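PDB 1VHS: similar to phosphinothricin acetyltransferase from Bacillus subtilis, which probably inactivates the antibiotic and herbicide phosphinothricin by transferring an acetyl group to it from acetyl-CoA. Local coordinates for residues 8-13 with 41-45; 15-20 with 64-68; 19-23 with 88-92. All blocks are in the same frame, centred on the assembly; numbering follows the deposited sequence.

Interaction 1: residues 8-13 with 41-45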
loop_
_atom_site.group_PDB
_atom_site.type_symbol
_atom_site.label_atom_id
_atom_site.label_comp_id
_atom_site.label_asym_id
_atom_site.label_seq_id
_atom_site.Cartn_x
_atom_site.Cartn_y
_atom_site.Cartn_z
ATOM N N ALA A 8 -2.362 6.191 11.974
ATOM C CA ALA A 8 -1.092 6.909 11.939
ATOM C C ALA A 8 -1.235 8.289 12.568
ATOM O O ALA A 8 -2.324 8.870 12.590
ATOM C CB ALA A 8 -0.601 7.050 10.489
ATOM N N GLU A 9 -0.119 8.807 13.069
ATOM C CA GLU A 9 -0.073 10.118 13.698
ATOM C C GLU A 9 1.083 10.883 13.069
ATOM O O GLU A 9 1.966 10.286 12.449
ATOM C CB GLU A 9 0.148 9.957 15.203
ATOM C CG GLU A 9 -0.684 8.833 15.786
ATOM C CD GLU A 9 -0.476 8.635 17.271
ATOM O OE1 GLU A 9 0.691 8.567 17.720
ATOM O OE2 GLU A 9 -1.491 8.530 17.985
ATOM N N HIS A 10 1.090 12.198 13.238
ATOM C CA HIS A 10 2.144 13.020 12.657
ATOM C C HIS A 10 3.559 12.552 12.995
ATOM O O HIS A 10 4.424 12.520 12.119
ATOM C CB HIS A 10 1.969 14.481 13.075
ATOM C CG HIS A 10 2.888 15.423 12.360
ATOM N ND1 HIS A 10 4.261 15.344 12.462
ATOM C CD2 HIS A 10 2.632 16.450 11.516
ATOM C CE1 HIS A 10 4.810 16.282 11.712
ATOM N NE2 HIS A 10 3.844 16.967 11.128
ATOM N N ARG A 11 3.803 12.180 14.252
ATOM C CA ARG A 11 5.137 11.738 14.642
ATOM C C ARG A 11 5.549 10.439 13.956
ATOM O O ARG A 11 6.696 10.013 14.073
ATOM C CB ARG A 11 5.240 11.585 16.171
ATOM C CG ARG A 11 4.437 10.445 16.759
ATOM C CD ARG A 11 4.244 10.633 18.263
ATOM N NE ARG A 11 5.445 10.372 19.054
ATOM C CZ ARG A 11 5.819 9.165 19.470
ATOM N NH1 ARG A 11 5.090 8.101 19.164
ATOM N NH2 ARG A 11 6.906 9.020 20.220
ATOM N N ASP A 12 4.618 9.820 13.231
ATOM C CA ASP A 12 4.895 8.575 12.513
ATOM C C ASP A 12 5.421 8.821 11.096
ATOM O O ASP A 12 5.975 7.914 10.474
ATOM C CB ASP A 12 3.625 7.727 12.404
ATOM C CG ASP A 12 3.117 7.252 13.750
ATOM O OD1 ASP A 12 1.890 7.072 13.882
ATOM O OD2 ASP A 12 3.942 7.046 14.660
ATOM N N LEU A 13 5.241 10.034 10.583
ATOM C CA LEU A 13 5.691 10.346 9.221
ATOM C C LEU A 13 7.129 9.908 8.964
ATOM O O LEU A 13 7.427 9.312 7.932
ATOM C CB LEU A 13 5.546 11.843 8.934
ATOM C CG LEU A 13 5.968 12.278 7.524
ATOM C CD1 LEU A 13 5.136 11.533 6.483
ATOM C CD2 LEU A 13 5.796 13.781 7.374
ATOM N N ARG A 41 6.642 14.252 1.324
ATOM C CA ARG A 41 5.448 13.431 1.502
ATOM C C ARG A 41 4.450 13.985 2.516
ATOM O O ARG A 41 3.447 13.340 2.821
ATOM C CB ARG A 41 5.861 12.014 1.912
ATOM C CG ARG A 41 6.762 11.320 0.905
ATOM C CD ARG A 41 5.994 10.848 -0.324
ATOM N NE ARG A 41 5.210 9.647 -0.044
ATOM C CZ ARG A 41 4.503 8.980 -0.952
ATOM N NH1 ARG A 41 4.474 9.393 -2.211
ATOM N NH2 ARG A 41 3.836 7.887 -0.603
HETATM N N MSE A 42 4.719 15.180 3.033
HETATM C CA MSE A 42 3.829 15.790 4.015
HETATM C C MSE A 42 2.416 15.966 3.471
HETATM O O MSE A 42 1.439 15.777 4.195
HETATM C CB MSE A 42 4.381 17.147 4.461
HETATM C CG MSE A 42 3.524 17.850 5.505
HETATM SE SE MSE A 42 3.222 16.770 7.083
HETATM C CE MSE A 42 1.758 17.765 7.856
ATOM N N GLU A 43 2.309 16.331 2.196
ATOM C CA GLU A 43 1.004 16.522 1.567
ATOM C C GLU A 43 0.229 15.211 1.530
ATOM O O GLU A 43 -0.909 15.134 1.986
ATOM C CB GLU A 43 1.170 17.057 0.141
ATOM C CG GLU A 43 1.673 18.487 0.072
ATOM C CD GLU A 43 0.697 19.482 0.674
ATOM O OE1 GLU A 43 1.015 20.691 0.693
ATOM O OE2 GLU A 43 -0.389 19.059 1.128
ATOM N N TRP A 44 0.861 14.185 0.976
ATOM C CA TRP A 44 0.261 12.862 0.875
ATOM C C TRP A 44 -0.189 12.387 2.251
ATOM O O TRP A 44 -1.302 11.882 2.420
ATOM C CB TRP A 44 1.286 11.885 0.299
ATOM C CG TRP A 44 0.907 10.449 0.435
ATOM C CD1 TRP A 44 0.022 9.751 -0.336
ATOM C CD2 TRP A 44 1.397 9.532 1.417
ATOM N NE1 TRP A 44 -0.068 8.452 0.106
ATOM C CE2 TRP A 44 0.766 8.290 1.183
ATOM C CE3 TRP A 44 2.310 9.638 2.477
ATOM C CZ2 TRP A 44 1.017 7.162 1.968
ATOM C CZ3 TRP A 44 2.560 8.513 3.260
ATOM C CH2 TRP A 44 1.914 7.291 2.999
ATOM N N PHE A 45 0.688 12.557 3.233
ATOM C CA PHE A 45 0.410 12.142 4.599
ATOM C C PHE A 45 -0.848 12.799 5.150
ATOM O O PHE A 45 -1.777 12.116 5.577
ATOM C CB PHE A 45 1.602 12.479 5.496
ATOM C CG PHE A 45 1.536 11.842 6.852
ATOM C CD1 PHE A 45 1.721 10.472 6.998
ATOM C CD2 PHE A 45 1.284 12.609 7.983
ATOM C CE1 PHE A 45 1.657 9.872 8.257
ATOM C CE2 PHE A 45 1.216 12.019 9.246
ATOM C CZ PHE A 45 1.405 10.647 9.381
#

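Interaction 2: residues 15-20 with 64-68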
loop_
_atom_site.group_PDB
_atom_site.type_symbol
_atom_site.label_atom_id
_atom_site.label_comp_id
_atom_site.label_asym_id
_atom_site.label_seq_id
_atom_site.Cartn_x
_atom_site.Cartn_y
_atom_site.Cartn_z
ATOM N N ALA A 15 8.958 7.505 10.354
ATOM C CA ALA A 15 9.057 6.054 10.230
ATOM C C ALA A 15 8.379 5.549 8.953
ATOM O O ALA A 15 8.845 4.596 8.333
ATOM C CB ALA A 15 8.431 5.389 11.444
ATOM N N VAL A 16 7.274 6.187 8.576
ATOM C CA VAL A 16 6.527 5.803 7.380
ATOM C C VAL A 16 7.392 6.020 6.141
ATOM O O VAL A 16 7.456 5.159 5.263
ATOM C CB VAL A 16 5.209 6.620 7.262
ATOM C CG1 VAL A 16 4.562 6.404 5.900
ATOM C CG2 VAL A 16 4.239 6.196 8.360
ATOM N N VAL A 17 8.064 7.167 6.079
ATOM C CA VAL A 17 8.935 7.471 4.949
ATOM C C VAL A 17 10.155 6.557 4.955
ATOM O O VAL A 17 10.612 6.105 3.905
ATOM C CB VAL A 17 9.401 8.944 4.985
ATOM C CG1 VAL A 17 10.466 9.186 3.919
ATOM C CG2 VAL A 17 8.214 9.854 4.756
ATOM N N ALA A 18 10.685 6.288 6.143
ATOM C CA ALA A 18 11.844 5.417 6.270
ATOM C C ALA A 18 11.521 4.029 5.715
ATOM O O ALA A 18 12.325 3.442 4.986
ATOM C CB ALA A 18 12.265 5.315 7.731
ATOM N N ILE A 19 10.346 3.506 6.061
ATOM C CA ILE A 19 9.927 2.193 5.580
ATOM C C ILE A 19 9.802 2.250 4.059
ATOM O O ILE A 19 10.239 1.343 3.350
ATOM C CB ILE A 19 8.574 1.775 6.201
ATOM C CG1 ILE A 19 8.781 1.436 7.681
ATOM C CG2 ILE A 19 7.969 0.589 5.427
ATOM C CD1 ILE A 19 7.509 1.111 8.429
ATOM N N TYR A 20 9.206 3.329 3.572
ATOM C CA TYR A 20 9.037 3.533 2.140
ATOM C C TYR A 20 10.406 3.477 1.457
ATOM O O TYR A 20 10.592 2.762 0.474
ATOM C CB TYR A 20 8.386 4.892 1.900
ATOM C CG TYR A 20 8.143 5.214 0.446
ATOM C CD1 TYR A 20 7.056 4.665 -0.237
ATOM C CD2 TYR A 20 8.989 6.078 -0.244
ATOM C CE1 TYR A 20 6.817 4.975 -1.570
ATOM C CE2 TYR A 20 8.763 6.395 -1.579
ATOM C CZ TYR A 20 7.675 5.839 -2.234
ATOM O OH TYR A 20 7.449 6.145 -3.552
ATOM N N VAL A 64 7.251 1.239 14.575
ATOM C CA VAL A 64 6.445 1.105 13.365
ATOM C C VAL A 64 7.210 0.229 12.376
ATOM O O VAL A 64 8.288 0.605 11.918
ATOM C CB VAL A 64 6.175 2.476 12.723
ATOM C CG1 VAL A 64 5.375 2.301 11.437
ATOM C CG2 VAL A 64 5.421 3.367 13.701
ATOM N N ALA A 65 6.651 -0.936 12.055
ATOM C CA ALA A 65 7.287 -1.877 11.137
ATOM C C ALA A 65 6.650 -1.937 9.748
ATOM O O ALA A 65 7.226 -2.513 8.826
ATOM C CB ALA A 65 7.284 -3.270 11.748
ATOM N N ALA A 66 5.467 -1.353 9.599
ATOM C CA ALA A 66 4.770 -1.383 8.316
ATOM C C ALA A 66 3.582 -0.440 8.352
ATOM O O ALA A 66 3.221 0.072 9.407
ATOM C CB ALA A 66 4.287 -2.809 8.027
ATOM N N TRP A 67 2.988 -0.188 7.191
ATOM C CA TRP A 67 1.818 0.666 7.134
ATOM C C TRP A 67 0.880 0.293 6.001
ATOM O O TRP A 67 1.283 -0.354 5.031
ATOM C CB TRP A 67 2.194 2.160 7.051
ATOM C CG TRP A 67 3.195 2.583 5.996
ATOM C CD1 TRP A 67 4.548 2.687 6.145
ATOM C CD2 TRP A 67 2.901 3.061 4.676
ATOM N NE1 TRP A 67 5.114 3.211 5.008
ATOM C CE2 TRP A 67 4.126 3.450 4.090
ATOM C CE3 TRP A 67 1.718 3.204 3.935
ATOM C CZ2 TRP A 67 4.206 3.974 2.796
ATOM C CZ3 TRP A 67 1.796 3.726 2.648
ATOM C CH2 TRP A 67 3.033 4.107 2.092
ATOM N N ILE A 68 -0.378 0.682 6.163
ATOM C CA ILE A 68 -1.433 0.423 5.184
ATOM C C ILE A 68 -2.102 1.756 4.892
ATOM O O ILE A 68 -2.572 2.440 5.802
ATOM C CB ILE A 68 -2.512 -0.523 5.738
ATOM C CG1 ILE A 68 -1.886 -1.815 6.255
ATOM C CG2 ILE A 68 -3.524 -0.850 4.643
ATOM C CD1 ILE A 68 -2.899 -2.719 6.947
#

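Interaction 3: residues 19-23 with 88-92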
loop_
_atom_site.group_PDB
_atom_site.type_symbol
_atom_site.label_atom_id
_atom_site.label_comp_id
_atom_site.label_asym_id
_atom_site.label_seq_id
_atom_site.Cartn_x
_atom_site.Cartn_y
_atom_site.Cartn_z
ATOM N N ILE A 19 10.346 3.506 6.061
ATOM C CA ILE A 19 9.927 2.193 5.580
ATOM C C ILE A 19 9.802 2.250 4.059
ATOM O O ILE A 19 10.239 1.343 3.350
ATOM C CB ILE A 19 8.574 1.775 6.201
ATOM C CG1 ILE A 19 8.781 1.436 7.681
ATOM C CG2 ILE A 19 7.969 0.589 5.427
ATOM C CD1 ILE A 19 7.509 1.111 8.429
ATOM N N TYR A 20 9.206 3.329 3.572
ATOM C CA TYR A 20 9.037 3.533 2.140
ATOM C C TYR A 20 10.406 3.477 1.457
ATOM O O TYR A 20 10.592 2.762 0.474
ATOM C CB TYR A 20 8.386 4.892 1.900
ATOM C CG TYR A 20 8.143 5.214 0.446
ATOM C CD1 TYR A 20 7.056 4.665 -0.237
ATOM C CD2 TYR A 20 8.989 6.078 -0.244
ATOM C CE1 TYR A 20 6.817 4.975 -1.570
ATOM C CE2 TYR A 20 8.763 6.395 -1.579
ATOM C CZ TYR A 20 7.675 5.839 -2.234
ATOM O OH TYR A 20 7.449 6.145 -3.552
ATOM N N ASN A 21 11.367 4.227 1.990
ATOM C CA ASN A 21 12.712 4.256 1.418
ATOM C C ASN A 21 13.461 2.936 1.479
ATOM O O ASN A 21 14.292 2.650 0.615
ATOM C CB ASN A 21 13.563 5.340 2.086
ATOM C CG ASN A 21 13.141 6.736 1.685
ATOM O OD1 ASN A 21 12.638 6.949 0.581
ATOM N ND2 ASN A 21 13.361 7.700 2.568
ATOM N N SER A 22 13.178 2.124 2.490
ATOM C CA SER A 22 13.867 0.849 2.613
ATOM C C SER A 22 13.489 -0.095 1.473
ATOM O O SER A 22 14.216 -1.047 1.190
ATOM C CB SER A 22 13.545 0.194 3.959
ATOM O OG SER A 22 12.181 -0.176 4.027
ATOM N N THR A 23 12.362 0.175 0.818
ATOM C CA THR A 23 11.895 -0.666 -0.285
ATOM C C THR A 23 12.361 -0.195 -1.668
ATOM O O THR A 23 12.274 -0.941 -2.644
ATOM C CB THR A 23 10.354 -0.736 -0.325
ATOM O OG1 THR A 23 9.832 0.515 -0.792
ATOM C CG2 THR A 23 9.790 -1.030 1.060
ATOM N N TYR A 88 3.161 -1.207 2.690
ATOM C CA TYR A 88 4.620 -1.205 2.693
ATOM C C TYR A 88 5.120 -1.812 3.992
ATOM O O TYR A 88 4.599 -1.523 5.072
ATOM C CB TYR A 88 5.174 0.214 2.540
ATOM C CG TYR A 88 5.034 0.755 1.135
ATOM C CD1 TYR A 88 3.819 1.261 0.680
ATOM C CD2 TYR A 88 6.114 0.731 0.248
ATOM C CE1 TYR A 88 3.678 1.734 -0.627
ATOM C CE2 TYR A 88 5.982 1.200 -1.064
ATOM C CZ TYR A 88 4.763 1.698 -1.491
ATOM O OH TYR A 88 4.619 2.155 -2.782
ATOM N N ILE A 89 6.130 -2.662 3.875
ATOM C CA ILE A 89 6.709 -3.340 5.025
ATOM C C ILE A 89 8.192 -3.005 5.118
ATOM O O ILE A 89 8.886 -2.948 4.102
ATOM C CB ILE A 89 6.553 -4.865 4.882
ATOM C CG1 ILE A 89 5.091 -5.207 4.587
ATOM C CG2 ILE A 89 7.021 -5.564 6.156
ATOM C CD1 ILE A 89 4.854 -6.669 4.256
ATOM N N ASP A 90 8.675 -2.769 6.333
ATOM C CA ASP A 90 10.087 -2.460 6.522
ATOM C C ASP A 90 10.879 -3.590 5.874
ATOM O O ASP A 90 10.682 -4.762 6.196
ATOM C CB ASP A 90 10.415 -2.358 8.017
ATOM C CG ASP A 90 11.859 -1.963 8.275
ATOM O OD1 ASP A 90 12.178 -1.597 9.426
ATOM O OD2 ASP A 90 12.680 -2.024 7.338
ATOM N N GLU A 91 11.764 -3.233 4.949
ATOM C CA GLU A 91 12.566 -4.225 4.245
ATOM C C GLU A 91 13.201 -5.237 5.194
ATOM O O GLU A 91 13.416 -6.390 4.825
ATOM C CB GLU A 91 13.660 -3.536 3.423
ATOM C CG GLU A 91 14.434 -4.484 2.521
ATOM C CD GLU A 91 13.544 -5.170 1.500
ATOM O OE1 GLU A 91 12.972 -4.466 0.639
ATOM O OE2 GLU A 91 13.414 -6.411 1.559
ATOM N N ALA A 92 13.489 -4.802 6.417
ATOM C CA ALA A 92 14.105 -5.673 7.413
ATOM C C ALA A 92 13.138 -6.721 7.955
ATOM O O ALA A 92 13.551 -7.665 8.630
ATOM C CB ALA A 92 14.660 -4.837 8.558
HETATM O O HOH W 1 14.798 -2.296 -1.033
#

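Interaction 1: residues 8-13 with 41-45
The link between the first strand (4-7) and first helix (13-24) of the GNAT fold is where F45 of the short helix 42-46 docks, its ring lying beneath L13. Evidence for a CH-pi contact is direct: L13 CB stands 4.2 Å from the centroid of the F45 ring and 4° off its normal, almost squarely over the face. The two side chains run antiparallel alongside each other, with L13 CD1 over the root of the ring, 3.6 Å from F45 CD1. With CG anti to the backbone N (chi1 -168°), F45 extends its ring away from the helix and into the turn. There the ring's far end meets main chain: F45 CZ is 3.1 Å from E9 O, which lies at the edge near the ring plane, and F45 CE2 is 3.7 Å from H10 CA, which approaches obliquely. The turn is held in shape from within, since E9 N donates to D12 OD1 (2.8 Å) from above the carboxylate plane, and the same oxygen forms a salt bridge with R6. Further out, the selenomethionine M42 bends at chi2 and brings its SE within 4.0 Å of L13 CD2, while M42 CE lies 4.0 Å from H10 NE2, oblique to the imidazole. No hydrogen bond joins the two segments, and the exposed H10 marks the solvent side. F45 and A8 also touch L54 of strand 54-58, making this a helix packed by apolar contacts on the strand-to-helix connection of an N-acetyltransferase domain.

Interaction 2: residues 15-20 with 64-68
I19 and V16 of helix 13-24 press on W67 and its neighbours in strand 64-72, a helix-on-sheet packing within the GNAT fold; the axes of the two short segments cross at -87°, 8.5 Å apart. I19 CB lies 3.9 Å from W67 NE1, and I19 CG2, oblique to the indole, is equally close to that nitrogen. On the other branch CG1, anti to the carbonyl carbon, and an extended chi2 carry I19 CD1 out to the strand backbone, 3.4 Å from A66 N and also touching V64 CG1. That landing point is a classic beta bulge, in which A65 and A66 both face A57 of strand 54-58. Nearer the start of the helix, A15 CB meets V64 CB at 3.9 Å. One face of the indole is covered by V16: V16 CG1 sits 3.5 Å from the centroid of the five-membered ring of W67, 19° off the normal, a CH-pi contact placed toward the rim of the whole indole. The ring's polar atom turns to the helix backbone, where V16 O, already accepting from Y20 N, also receives a weak, bent hydrogen bond from W67 NE1, 3.1 Å long with an angle of 134° at the hydrogen.

Interaction 3: residues 19-23 with 88-92
Y20 and Y88 bring their rings together obliquely, their side chains running alongside each other in the same direction: the centroids are 5.3 Å apart and the planes meet at 50°, which is neither a stack nor an edge-to-face pair. Y20 CD1 lies over one face of the Y88 ring, toward its rim and 3.7 Å from Y88 CE2; W67 stacks on that ring from the same side. At the ring's edge, in its plane, is T23 OG1, 3.9 Å from Y88 CD2. This hydroxyl is turned there while donating to Y20 O at 2.7 Å. The hydroxyl of Y20 itself is bound to D32 and T30.

Beyond the rings the contact becomes polar. E91 N donates to S22 OG over 3.2 Å in a nearly straight bond (174°), and S22 OG donates in turn to I19 O at 2.6 Å. Both bonds depend on chi1 of 67°, which sets OG between the backbone N and the carbonyl carbon. A water donates to S22 O (2.6 Å) and also to E91 OE1, adding a second bridge. Just before E91, D90 OD2 accepts from A92 N at 3.0 Å, an Asx turn. By serving as acceptor and donor at once, the S22 hydroxyl couples a carbonyl of helix 13-24 to the chain leaving strand 82-89, directly after Y88 and I89, which are predicted to bind acetyl-CoA.

From the N terminus, the chain leaves strand 4-7 and enters helix 13-24, and all three contacts start along this path. Interaction 1 closes a loop of 27 residues by bringing helix 42-46 back to the helix's beginning. Interaction 2 spans 43 residues to strand 64-72, and interaction 3 spans 64 to the end of strand 82-89. Interaction 1 crosses both others, because it begins before both and its second segment falls inside their loops; interactions 2 and 3 begin from overlapping segments sharing I19 and Y20. Their strands are sheet neighbours, with A65 O 2.9 Å from D90 N. Interactions 1 and 2 meet where W44 CH2 lies 3.5 Å from W67 CH2, tying both helices to the sheet.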